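PDB 3LUL: 4-amino-4-deoxychorismate lyase from Legionella pneumophila, which belongs to the class IV aminotransferase family of fold-type IV enzymes and carries pyridoxal phosphate linked to a lysine as its cofactor. Local coordinates for residues 42-45 with 46-50. Sequence-based numbering, arbitrary orientation.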
loop_
_atom_site.group_PDB
_atom_site.type_symbol
_atom_site.label_atom_id
_atom_site.label_comp_id
_atom_site.label_asym_id
_atom_site.label_seq_id
_atom_site.Cartn_x
_atom_site.Cartn_y
_atom_site.Cartn_z
ATOM N N PHE B 42 6.983 17.625 -19.260
ATOM C CA PHE B 42 5.580 17.175 -19.235
ATOM C C PHE B 42 4.833 17.503 -17.959
ATOM O O PHE B 42 4.006 16.735 -17.503
ATOM C CB PHE B 42 5.477 15.710 -19.649
ATOM C CG PHE B 42 6.099 15.496 -20.967
ATOM C CD1 PHE B 42 5.403 15.765 -22.124
ATOM C CD2 PHE B 42 7.440 15.197 -21.041
ATOM C CE1 PHE B 42 6.029 15.662 -23.353
ATOM C CE2 PHE B 42 8.075 15.089 -22.248
ATOM C CZ PHE B 42 7.365 15.312 -23.404
ATOM N N ALA B 43 5.104 18.699 -17.438
ATOM C CA ALA B 43 4.461 19.172 -16.220
ATOM C C ALA B 43 2.934 19.059 -16.304
ATOM O O ALA B 43 2.306 18.735 -15.315
ATOM C CB ALA B 43 4.841 20.624 -15.950
ATOM N N TYR B 44 2.365 19.339 -17.474
ATOM C CA TYR B 44 0.904 19.260 -17.651
ATOM C C TYR B 44 0.432 17.831 -17.450
ATOM O O TYR B 44 -0.486 17.585 -16.665
ATOM C CB TYR B 44 0.426 19.806 -19.017
ATOM C CG TYR B 44 -1.039 19.524 -19.170
ATOM C CD1 TYR B 44 -1.475 18.461 -19.918
ATOM C CD2 TYR B 44 -1.991 20.284 -18.495
ATOM C CE1 TYR B 44 -2.795 18.157 -20.027
ATOM C CE2 TYR B 44 -3.348 19.980 -18.607
ATOM C CZ TYR B 44 -3.734 18.908 -19.379
ATOM O OH TYR B 44 -5.052 18.541 -19.538
HETATM N N MSE B 45 1.051 16.884 -18.147
HETATM C CA MSE B 45 0.568 15.511 -18.031
HETATM C C MSE B 45 0.651 14.953 -16.611
HETATM O O MSE B 45 -0.232 14.195 -16.193
HETATM C CB MSE B 45 1.240 14.584 -19.074
HETATM C CG MSE B 45 0.831 14.924 -20.493
HETATM SE SE MSE B 45 1.799 13.829 -21.785
HETATM C CE MSE B 45 0.664 12.307 -21.578
ATOM N N HIS B 46 1.695 15.334 -15.874
ATOM C CA HIS B 46 1.824 14.964 -14.459
ATOM C C HIS B 46 0.719 15.592 -13.604
ATOM O O HIS B 46 0.132 14.934 -12.761
ATOM C CB HIS B 46 3.198 15.377 -13.941
ATOM C CG HIS B 46 4.303 14.519 -14.456
ATOM N ND1 HIS B 46 4.478 13.215 -14.043
ATOM C CD2 HIS B 46 5.302 14.774 -15.345
ATOM C CE1 HIS B 46 5.518 12.688 -14.676
ATOM N NE2 HIS B 46 6.050 13.621 -15.454
ATOM N N TRP B 47 0.458 16.879 -13.823
ATOM C CA TRP B 47 -0.658 17.562 -13.114
ATOM C C TRP B 47 -1.999 16.913 -13.402
ATOM O O TRP B 47 -2.844 16.742 -12.525
ATOM C CB TRP B 47 -0.650 19.040 -13.550
ATOM C CG TRP B 47 -1.730 19.900 -13.014
ATOM C CD1 TRP B 47 -1.759 20.529 -11.786
ATOM C CD2 TRP B 47 -2.953 20.228 -13.666
ATOM N NE1 TRP B 47 -2.916 21.259 -11.661
ATOM C CE2 TRP B 47 -3.674 21.083 -12.794
ATOM C CE3 TRP B 47 -3.510 19.892 -14.905
ATOM C CZ2 TRP B 47 -4.925 21.585 -13.123
ATOM C CZ3 TRP B 47 -4.752 20.391 -15.233
ATOM C CH2 TRP B 47 -5.442 21.243 -14.349
ATOM N N GLU B 48 -2.217 16.576 -14.665
ATOM C CA GLU B 48 -3.487 15.978 -15.095
ATOM C C GLU B 48 -3.722 14.653 -14.395
ATOM O O GLU B 48 -4.800 14.376 -13.894
ATOM C CB GLU B 48 -3.454 15.763 -16.602
ATOM C CG GLU B 48 -4.635 15.040 -17.210
ATOM C CD GLU B 48 -4.474 14.796 -18.715
ATOM O OE1 GLU B 48 -3.358 14.455 -19.195
ATOM O OE2 GLU B 48 -5.482 14.956 -19.424
ATOM N N ARG B 49 -2.707 13.797 -14.426
ATOM C CA ARG B 49 -2.826 12.474 -13.845
ATOM C C ARG B 49 -3.021 12.571 -12.335
ATOM O O ARG B 49 -3.871 11.916 -11.766
ATOM C CB ARG B 49 -1.580 11.625 -14.149
ATOM C CG ARG B 49 -1.695 10.222 -13.553
ATOM C CD ARG B 49 -0.644 9.280 -14.089
ATOM N NE ARG B 49 0.706 9.680 -13.681
ATOM C CZ ARG B 49 1.812 9.105 -14.143
ATOM N NH1 ARG B 49 1.740 8.041 -14.958
ATOM N NH2 ARG B 49 2.991 9.548 -13.751
ATOM N N LEU B 50 -2.234 13.417 -11.690
ATOM C CA LEU B 50 -2.348 13.594 -10.218
ATOM C C LEU B 50 -3.741 14.058 -9.867
ATOM O O LEU B 50 -4.342 13.515 -8.938
ATOM C CB LEU B 50 -1.274 14.538 -9.666
ATOM C CG LEU B 50 -1.257 14.851 -8.165
ATOM C CD1 LEU B 50 -1.260 13.573 -7.357
ATOM C CD2 LEU B 50 -0.057 15.764 -7.849
HETATM O O HOH W 1 -1.697 12.677 -17.869
#
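From Phe42 to Arg49 the backbone winds up the first turns of helix 43-57, each N-H from His46 onward bonding to the carbonyl four residues earlier; Glu48 N donates to Tyr44 O at 2.8 Å, and His46 N reaches Phe42 O at 3.2 Å in a nearly straight bond. Phe42 occupies the N-cap position, where its carbonyl, not its apolar side chain, makes the bond to His46 N; this oxygen also lies 3.2 Å from His46 CD2, so the imidazole is tucked against the start of the helix. On the outer side, Tyr44 and Trp47 bring their six-membered rings together obliquely, planes 39° apart, with Tyr44 CE2 3.7 Å from Trp47 CZ3. Both side chains set CG anti to the backbone N (chi1 173° and 177°), which carries the two rings along the helix in the same sense. Glu48 holds CB over one face of the tyrosine ring, 4.1 Å above its plane and offset toward the rim, and its extended chain brings the carboxylate alongside the phenol end, OE2 3.6 Å from Tyr44 OH. A water donates to both Glu48 OE1 and Met45 O, so this carbonyl serves the water as well as Arg49 N. The side chain of Met45, modelled as selenomethionine, packs on Ile201. Small Ala43 suits the close approach of helix 65-78, where it touches Phe65, Phe69 and Leu72. Trp47 suits a half-buried place: its indole packs against Phe61 and Trp68 while NE1 bonds to Ile63 O. His46 ND1 hydrogen-bonds Glu31 OE1 on strand 28-36, and Arg49, with several N-H groups, forms a salt bridge from NH2 to that oxygen while NH1 hydrogen-bonds OP1 of the lysine-linked pyridoxal phosphate at position 141. This helix start thus joins the smaller domain's sheet to the cofactor phosphate site of a fold-type IV pyridoxal phosphate enzyme.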